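PDB 5AQ1: glucose-6-phosphate dehydrogenase from Trypanosoma cruzi, which catalyses the NADP-dependent oxidation of glucose 6-phosphate to 6-phosphogluconolactone, the first step of the oxidative pentose phosphate pathway. Local coordinates for residues L278-M283 with D296-V301; L302-P307 with V351-W356. One frame throughout, in Å; residues are numbered along the deposited sequence.

Contact 1. Residues L278-M283 with D296-V301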
ATOM      1  N   LEU B 278     -21.391  -4.211  11.392  1.00 33.21           N
ATOM      2  CA  LEU B 278     -20.450  -4.982  10.578  1.00 32.85           C
ATOM      3  C   LEU B 278     -20.418  -4.481   9.139  1.00 32.93           C
ATOM      4  O   LEU B 278     -19.342  -4.282   8.572  1.00 31.96           O
ATOM      5  CB  LEU B 278     -20.808  -6.472  10.593  1.00 32.41           C
ATOM      6  CG  LEU B 278     -20.004  -7.383   9.661  1.00 32.75           C
ATOM      7  CD1 LEU B 278     -18.521  -7.348  10.000  1.00 32.74           C
ATOM      8  CD2 LEU B 278     -20.534  -8.805   9.736  1.00 33.49           C
ATOM      9  N   SER B 279     -21.601  -4.272   8.562  1.00 32.47           N
ATOM     10  CA  SER B 279     -21.716  -3.862   7.164  1.00 32.83           C
ATOM     11  C   SER B 279     -21.121  -2.479   6.931  1.00 32.53           C
ATOM     12  O   SER B 279     -20.473  -2.246   5.915  1.00 32.71           O
ATOM     13  CB  SER B 279     -23.175  -3.887   6.702  1.00 33.06           C
ATOM     14  OG  SER B 279     -23.922  -2.840   7.294  1.00 34.49           O
ATOM     15  N   LEU B 280     -21.331  -1.569   7.877  1.00 32.49           N
ATOM     16  CA  LEU B 280     -20.760  -0.228   7.777  1.00 32.25           C
ATOM     17  C   LEU B 280     -19.234  -0.244   7.884  1.00 31.75           C
ATOM     18  O   LEU B 280     -18.557   0.536   7.212  1.00 33.27           O
ATOM     19  CB  LEU B 280     -21.351   0.686   8.851  1.00 32.26           C
ATOM     20  CG  LEU B 280     -22.838   1.006   8.689  1.00 32.08           C
ATOM     21  CD1 LEU B 280     -23.394   1.620   9.962  1.00 32.45           C
ATOM     22  CD2 LEU B 280     -23.073   1.933   7.507  1.00 32.71           C
ATOM     23  N   LEU B 281     -18.700  -1.132   8.720  1.00 30.15           N
ATOM     24  CA  LEU B 281     -17.255  -1.246   8.913  1.00 29.93           C
ATOM     25  C   LEU B 281     -16.525  -1.932   7.752  1.00 29.84           C
ATOM     26  O   LEU B 281     -15.319  -1.757   7.608  1.00 30.31           O
ATOM     27  CB  LEU B 281     -16.951  -2.020  10.200  1.00 30.02           C
ATOM     28  CG  LEU B 281     -17.361  -1.365  11.518  1.00 30.39           C
ATOM     29  CD1 LEU B 281     -17.318  -2.385  12.643  1.00 30.51           C
ATOM     30  CD2 LEU B 281     -16.477  -0.169  11.839  1.00 30.67           C
ATOM     31  N   THR B 282     -17.244  -2.718   6.949  1.00 28.81           N
ATOM     32  CA  THR B 282     -16.625  -3.562   5.925  1.00 29.00           C
ATOM     33  C   THR B 282     -16.941  -3.179   4.472  1.00 30.05           C
ATOM     34  O   THR B 282     -16.195  -3.555   3.567  1.00 30.23           O
ATOM     35  CB  THR B 282     -17.020  -5.039   6.119  1.00 28.70           C
ATOM     36  OG1 THR B 282     -18.446  -5.160   6.101  1.00 28.45           O
ATOM     37  CG2 THR B 282     -16.478  -5.565   7.442  1.00 28.76           C
ATOM     38  N   MET B 283     -18.043  -2.467   4.246  1.00 30.85           N
ATOM     39  CA  MET B 283     -18.452  -2.078   2.896  1.00 31.56           C
ATOM     40  C   MET B 283     -17.353  -1.322   2.159  1.00 31.48           C
ATOM     41  O   MET B 283     -16.476  -0.722   2.779  1.00 30.98           O
ATOM     42  CB  MET B 283     -19.720  -1.208   2.938  1.00 32.57           C
ATOM     43  CG  MET B 283     -19.552   0.129   3.653  1.00 34.14           C
ATOM     44  SD  MET B 283     -21.071   1.101   3.781  1.00 35.15           S
ATOM     45  CE  MET B 283     -20.843   2.257   2.439  1.00 37.02           C
ATOM     46  N   ASP B 296     -26.599  -0.146  -1.325  1.00 33.81           N
ATOM     47  CA  ASP B 296     -26.028  -1.098  -2.278  1.00 33.36           C
ATOM     48  C   ASP B 296     -24.729  -1.694  -1.740  1.00 33.73           C
ATOM     49  O   ASP B 296     -24.542  -2.906  -1.783  1.00 33.84           O
ATOM     50  CB  ASP B 296     -25.761  -0.433  -3.636  1.00 34.24           C
ATOM     51  CG  ASP B 296     -27.009  -0.335  -4.513  1.00 34.11           C
ATOM     52  OD1 ASP B 296     -28.125  -0.629  -4.038  1.00 32.92           O
ATOM     53  OD2 ASP B 296     -26.860   0.046  -5.690  1.00 34.23           O
ATOM     54  N   GLU B 297     -23.841  -0.845  -1.224  1.00 33.72           N
ATOM     55  CA  GLU B 297     -22.553  -1.316  -0.710  1.00 34.03           C
ATOM     56  C   GLU B 297     -22.710  -2.194   0.524  1.00 33.37           C
ATOM     57  O   GLU B 297     -21.953  -3.148   0.711  1.00 32.25           O
ATOM     58  CB  GLU B 297     -21.616  -0.146  -0.389  1.00 34.60           C
ATOM     59  CG  GLU B 297     -21.176   0.678  -1.591  1.00 35.60           C
ATOM     60  CD  GLU B 297     -20.508  -0.137  -2.686  1.00 36.55           C
ATOM     61  OE1 GLU B 297     -19.932  -1.207  -2.394  1.00 37.85           O
ATOM     62  OE2 GLU B 297     -20.549   0.307  -3.850  1.00 37.72           O
ATOM     63  N   LYS B 298     -23.684  -1.868   1.368  1.00 33.11           N
ATOM     64  CA  LYS B 298     -23.955  -2.664   2.561  1.00 33.32           C
ATOM     65  C   LYS B 298     -24.443  -4.062   2.176  1.00 33.46           C
ATOM     66  O   LYS B 298     -24.004  -5.052   2.753  1.00 34.93           O
ATOM     67  CB  LYS B 298     -24.976  -1.963   3.460  1.00 33.42           C
ATOM     68  CG  LYS B 298     -24.465  -0.661   4.058  1.00 33.78           C
ATOM     69  CD  LYS B 298     -25.576   0.153   4.702  1.00 34.39           C
ATOM     70  CE  LYS B 298     -25.975  -0.415   6.052  1.00 35.45           C
ATOM     71  NZ  LYS B 298     -27.155   0.288   6.624  1.00 37.18           N
ATOM     72  N   VAL B 299     -25.327  -4.138   1.184  1.00 32.90           N
ATOM     73  CA  VAL B 299     -25.813  -5.424   0.692  1.00 33.40           C
ATOM     74  C   VAL B 299     -24.678  -6.214   0.051  1.00 33.55           C
ATOM     75  O   VAL B 299     -24.546  -7.415   0.278  1.00 34.23           O
ATOM     76  CB  VAL B 299     -26.954  -5.260  -0.337  1.00 33.91           C
ATOM     77  CG1 VAL B 299     -27.318  -6.600  -0.964  1.00 34.24           C
ATOM     78  CG2 VAL B 299     -28.182  -4.648   0.316  1.00 33.96           C
ATOM     79  N   GLN B 300     -23.873  -5.526  -0.755  1.00 34.16           N
ATOM     80  CA  GLN B 300     -22.771  -6.144  -1.490  1.00 34.61           C
ATOM     81  C   GLN B 300     -21.820  -6.895  -0.564  1.00 34.60           C
ATOM     82  O   GLN B 300     -21.485  -8.046  -0.825  1.00 34.14           O
ATOM     83  CB  GLN B 300     -22.013  -5.068  -2.271  1.00 35.51           C
ATOM     84  CG  GLN B 300     -20.825  -5.552  -3.092  1.00 37.16           C
ATOM     85  CD  GLN B 300     -21.199  -6.589  -4.124  1.00 38.11           C
ATOM     86  OE1 GLN B 300     -22.316  -6.597  -4.619  1.00 39.60           O
ATOM     87  NE2 GLN B 300     -20.263  -7.472  -4.455  1.00 39.40           N
ATOM     88  N   VAL B 301     -21.396  -6.240   0.515  1.00 35.49           N
ATOM     89  CA  VAL B 301     -20.444  -6.838   1.450  1.00 36.15           C
ATOM     90  C   VAL B 301     -21.075  -7.944   2.300  1.00 37.06           C
ATOM     91  O   VAL B 301     -20.426  -8.954   2.582  1.00 38.55           O
ATOM     92  CB  VAL B 301     -19.739  -5.777   2.343  1.00 35.54           C
ATOM     93  CG1 VAL B 301     -20.678  -5.187   3.389  1.00 35.36           C
ATOM     94  CG2 VAL B 301     -18.518  -6.379   3.022  1.00 35.36           C
TER
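Ser279 and Met283 meet Lys298 and Val301 where two consecutive helices, 264-282 and 291-302, pack almost perpendicularly: the short segment axes cross at 98° and approach to 8.8 Å. The backbones come nearest at Ser279 and Lys298 and again at Met283 and Val301, the latter just where the first helix ends. The first helix lies against the mixed sheet of the C-terminal domain, with Leu278 and Leu281 resting on Ile245 of strand 240-248; the second touches helix 460-479.

Every touching residue is buried, and the interface is held by van der Waals contact. Lys298 lays its methylene chain along Ser279 and Leu280, CE passing 3.4 Å from Ser279 OG and lying beside Leu280 CD2. A bend at chi3 (77°) helps carry NZ to a hydrogen bond with Gln276 OE1 and a salt bridge with Glu462, while Ser279 OG bonds the Gln276 carbonyl. Met283 SD lies 3.8 Å from Lys298 CG, and the bend at chi3 (-100°) brings CE to Glu297 CB, the Met283 and Glu297 side chains crossing at about a right angle. The Glu297 carboxylate forms a salt bridge with Arg287 of the second subunit. Val301 points both methyls at the helix end: CG1 packs on Met283 CB, and CG2 lies 3.3 Å from Thr282 OG1, whose hydroxyl donates to Leu278 O at 2.8 Å from above the carbonyl plane.

Contact 2. Residues L302-P307 with V351-W356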
ATOM      1  N   LEU B 302     -22.330  -7.771   2.700  1.00 37.26           N
ATOM      2  CA  LEU B 302     -23.010  -8.798   3.490  1.00 39.44           C
ATOM      3  C   LEU B 302     -23.167 -10.110   2.718  1.00 40.39           C
ATOM      4  O   LEU B 302     -23.089 -11.189   3.307  1.00 39.98           O
ATOM      5  CB  LEU B 302     -24.375  -8.311   3.988  1.00 40.16           C
ATOM      6  CG  LEU B 302     -24.390  -7.320   5.159  1.00 41.04           C
ATOM      7  CD1 LEU B 302     -25.825  -7.074   5.592  1.00 41.77           C
ATOM      8  CD2 LEU B 302     -23.563  -7.799   6.346  1.00 41.78           C
ATOM      9  N   ARG B 303     -23.351 -10.022   1.402  1.00 42.19           N
ATOM     10  CA  ARG B 303     -23.427 -11.216   0.556  1.00 44.35           C
ATOM     11  C   ARG B 303     -22.075 -11.933   0.409  1.00 41.02           C
ATOM     12  O   ARG B 303     -22.023 -13.069  -0.061  1.00 40.28           O
ATOM     13  CB  ARG B 303     -24.014 -10.870  -0.818  1.00 50.68           C
ATOM     14  CG  ARG B 303     -25.501 -10.547  -0.768  1.00 58.40           C
ATOM     15  CD  ARG B 303     -26.074 -10.189  -2.132  1.00 69.70           C
ATOM     16  NE  ARG B 303     -26.160 -11.344  -3.036  1.00 89.18           N
ATOM     17  CZ  ARG B 303     -25.418 -11.543  -4.134  1.00 97.53           C
ATOM     18  NH1 ARG B 303     -24.491 -10.667  -4.522  1.00103.74           N
ATOM     19  NH2 ARG B 303     -25.609 -12.641  -4.862  1.00 99.04           N
ATOM     20  N   GLN B 304     -20.991 -11.269   0.813  1.00 37.86           N
ATOM     21  CA  GLN B 304     -19.648 -11.852   0.799  1.00 35.90           C
ATOM     22  C   GLN B 304     -19.209 -12.403   2.157  1.00 33.59           C
ATOM     23  O   GLN B 304     -18.114 -12.939   2.278  1.00 32.23           O
ATOM     24  CB  GLN B 304     -18.644 -10.803   0.333  1.00 36.20           C
ATOM     25  CG  GLN B 304     -18.909 -10.307  -1.078  1.00 37.66           C
ATOM     26  CD  GLN B 304     -18.012  -9.160  -1.477  1.00 39.54           C
ATOM     27  OE1 GLN B 304     -17.151  -8.728  -0.712  1.00 43.14           O
ATOM     28  NE2 GLN B 304     -18.212  -8.652  -2.680  1.00 42.15           N
ATOM     29  N   VAL B 305     -20.048 -12.257   3.181  1.00 32.44           N
ATOM     30  CA  VAL B 305     -19.746 -12.804   4.501  1.00 32.18           C
ATOM     31  C   VAL B 305     -20.012 -14.304   4.490  1.00 33.71           C
ATOM     32  O   VAL B 305     -21.069 -14.746   4.046  1.00 35.14           O
ATOM     33  CB  VAL B 305     -20.591 -12.140   5.603  1.00 31.27           C
ATOM     34  CG1 VAL B 305     -20.329 -12.793   6.954  1.00 31.50           C
ATOM     35  CG2 VAL B 305     -20.299 -10.647   5.676  1.00 30.84           C
ATOM     36  N   VAL B 306     -19.054 -15.082   4.984  1.00 34.12           N
ATOM     37  CA  VAL B 306     -19.209 -16.530   5.071  1.00 35.09           C
ATOM     38  C   VAL B 306     -20.172 -16.841   6.221  1.00 35.92           C
ATOM     39  O   VAL B 306     -19.982 -16.341   7.335  1.00 38.35           O
ATOM     40  CB  VAL B 306     -17.858 -17.233   5.317  1.00 35.17           C
ATOM     41  CG1 VAL B 306     -18.054 -18.731   5.508  1.00 35.50           C
ATOM     42  CG2 VAL B 306     -16.899 -16.957   4.167  1.00 35.19           C
ATOM     43  N   PRO B 307     -21.203 -17.668   5.965  1.00 36.55           N
ATOM     44  CA  PRO B 307     -22.163 -17.960   7.031  1.00 37.03           C
ATOM     45  C   PRO B 307     -21.510 -18.527   8.289  1.00 36.55           C
ATOM     46  O   PRO B 307     -20.599 -19.348   8.197  1.00 37.81           O
ATOM     47  CB  PRO B 307     -23.090 -19.004   6.397  1.00 38.23           C
ATOM     48  CG  PRO B 307     -22.984 -18.772   4.931  1.00 38.17           C
ATOM     49  CD  PRO B 307     -21.569 -18.331   4.698  1.00 37.79           C
ATOM     50  N   VAL B 351     -15.047 -12.400   6.141  1.00 36.15           N
ATOM     51  CA  VAL B 351     -15.543 -11.712   4.955  1.00 34.79           C
ATOM     52  C   VAL B 351     -14.628 -12.091   3.796  1.00 34.65           C
ATOM     53  O   VAL B 351     -13.446 -11.740   3.800  1.00 35.52           O
ATOM     54  CB  VAL B 351     -15.547 -10.184   5.146  1.00 34.67           C
ATOM     55  CG1 VAL B 351     -16.184  -9.497   3.946  1.00 34.75           C
ATOM     56  CG2 VAL B 351     -16.285  -9.809   6.423  1.00 34.84           C
ATOM     57  N   ASN B 352     -15.167 -12.823   2.824  1.00 34.27           N
ATOM     58  CA  ASN B 352     -14.364 -13.325   1.722  1.00 34.55           C
ATOM     59  C   ASN B 352     -14.284 -12.364   0.538  1.00 35.29           C
ATOM     60  O   ASN B 352     -14.994 -12.508  -0.461  1.00 34.59           O
ATOM     61  CB  ASN B 352     -14.859 -14.686   1.250  1.00 34.86           C
ATOM     62  CG  ASN B 352     -13.910 -15.326   0.263  1.00 35.80           C
ATOM     63  OD1 ASN B 352     -12.693 -15.150   0.357  1.00 39.06           O
ATOM     64  ND2 ASN B 352     -14.452 -16.059  -0.694  1.00 36.00           N
ATOM     65  N   ASN B 353     -13.392 -11.389   0.668  1.00 35.60           N
ATOM     66  CA  ASN B 353     -13.000 -10.532  -0.442  1.00 35.00           C
ATOM     67  C   ASN B 353     -11.570 -10.033  -0.227  1.00 33.62           C
ATOM     68  O   ASN B 353     -10.926 -10.374   0.769  1.00 32.60           O
ATOM     69  CB  ASN B 353     -13.999  -9.379  -0.632  1.00 34.67           C
ATOM     70  CG  ASN B 353     -13.965  -8.359   0.496  1.00 33.71           C
ATOM     71  OD1 ASN B 353     -12.989  -8.250   1.238  1.00 34.00           O
ATOM     72  ND2 ASN B 353     -15.033  -7.580   0.608  1.00 33.60           N
ATOM     73  N   ASP B 354     -11.079  -9.228  -1.158  1.00 33.32           N
ATOM     74  CA  ASP B 354      -9.670  -8.860  -1.169  1.00 32.66           C
ATOM     75  C   ASP B 354      -9.301  -7.836  -0.100  1.00 31.78           C
ATOM     76  O   ASP B 354      -8.163  -7.805   0.358  1.00 31.54           O
ATOM     77  CB  ASP B 354      -9.287  -8.379  -2.560  1.00 33.03           C
ATOM     78  CG  ASP B 354      -9.433  -9.474  -3.597  1.00 34.36           C
ATOM     79  OD1 ASP B 354      -8.663 -10.463  -3.534  1.00 35.85           O
ATOM     80  OD2 ASP B 354     -10.322  -9.364  -4.465  1.00 33.84           O
ATOM     81  N   ARG B 355     -10.257  -7.013   0.310  1.00 31.33           N
ATOM     82  CA  ARG B 355     -10.025  -6.080   1.404  1.00 31.46           C
ATOM     83  C   ARG B 355      -9.855  -6.806   2.738  1.00 31.70           C
ATOM     84  O   ARG B 355      -9.052  -6.382   3.574  1.00 32.82           O
ATOM     85  CB  ARG B 355     -11.176  -5.079   1.504  1.00 31.35           C
ATOM     86  CG  ARG B 355     -11.013  -4.028   2.595  1.00 31.50           C
ATOM     87  CD  ARG B 355     -12.214  -3.106   2.646  1.00 31.78           C
ATOM     88  NE  ARG B 355     -12.276  -2.237   1.475  1.00 33.06           N
ATOM     89  CZ  ARG B 355     -11.673  -1.055   1.369  1.00 34.62           C
ATOM     90  NH1 ARG B 355     -10.938  -0.563   2.366  1.00 35.71           N
ATOM     91  NH2 ARG B 355     -11.803  -0.356   0.248  1.00 34.68           N
ATOM     92  N   TRP B 356     -10.601  -7.894   2.930  1.00 32.07           N
ATOM     93  CA  TRP B 356     -10.767  -8.501   4.257  1.00 32.12           C
ATOM     94  C   TRP B 356     -10.264  -9.933   4.415  1.00 32.23           C
ATOM     95  O   TRP B 356     -10.388 -10.507   5.499  1.00 30.41           O
ATOM     96  CB  TRP B 356     -12.248  -8.452   4.651  1.00 31.82           C
ATOM     97  CG  TRP B 356     -12.745  -7.070   4.843  1.00 31.20           C
ATOM     98  CD1 TRP B 356     -13.726  -6.444   4.132  1.00 31.30           C
ATOM     99  CD2 TRP B 356     -12.274  -6.118   5.804  1.00 31.14           C
ATOM    100  NE1 TRP B 356     -13.903  -5.162   4.598  1.00 30.91           N
ATOM    101  CE2 TRP B 356     -13.024  -4.937   5.624  1.00 30.55           C
ATOM    102  CE3 TRP B 356     -11.293  -6.152   6.804  1.00 31.18           C
ATOM    103  CZ2 TRP B 356     -12.823  -3.801   6.404  1.00 29.95           C
ATOM    104  CZ3 TRP B 356     -11.095  -5.023   7.580  1.00 30.91           C
ATOM    105  CH2 TRP B 356     -11.857  -3.863   7.376  1.00 30.84           C
TER
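Gln304 grips the 351-356 loop twice, once through its backbone carbonyl and once through its side-chain amide. It is the third residue of the type I turn, Leu302 to Val305, at the end of helix 291-302, and the chain beyond it meets the loop leaving strand 344-349 in a single beta bridge, Val305 with Val351, their CA atoms 4.4 Å apart.

Two hydrogen bonds cross the contact. Asn352 N donates to Gln304 O at 3.0 Å, while Asn353 ND2 gives a hydrogen to Gln304 OE1 at 2.7 Å. The second donor lies almost on the line of the glutamine C=O, and the two amide planes stand 86° apart, so the groups meet crosswise. Gln304 reaches that far because its chain is extended beyond CG (chi2 173°).

Within the second loop, Asn353 OD1 accepts from Trp356 N at 2.9 Å, an Asx motif, and Asn352 centres an inverse gamma turn. The Asn353 amide is therefore held from both ends, by Gln304 at its nitrogen and by the Trp356 backbone at its oxygen.

Apolar contact is slighter. Val305 CG2 meets Val351 CG2 at 4.2 Å, with Val305 also touching Ile469 of helix 460-479, and Val306 CG2 lies beside Asn352 CB.

Other subunits meet the same place: Arg385 of the third subunit packs on Gln304 and Asn353 and donates to Asn352 O, and Asp354 forms salt bridges with Lys285 and Arg229 of the second. Because ND2 donates to Gln304 while OD1 accepts from Trp356 N, the rotation of the Asn353 amide is fixed, and a flip that exchanged its nitrogen and oxygen would be disfavoured at both ends.

From the N terminus, helix 264-282 is followed by a short connection and helix 291-302, and contact 1 closes a loop of 12 residues that includes the start of the second helix. The chain leaves that helix directly into 302-307, runs through strands 313-319 and 344-349 of the mixed sheet, and returns at 351-356 to close contact 2, a longer loop of 43 residues. The two closures therefore follow one another without nesting or crossing. Their centres are 10 Å apart, and they touch: Trp356 NE1 probably bonds Thr282 O at 3.0 Å, and Val301 CG2 packs on Val351 CG1. Together they tie the helix pair to the loop ahead of strand 361-366.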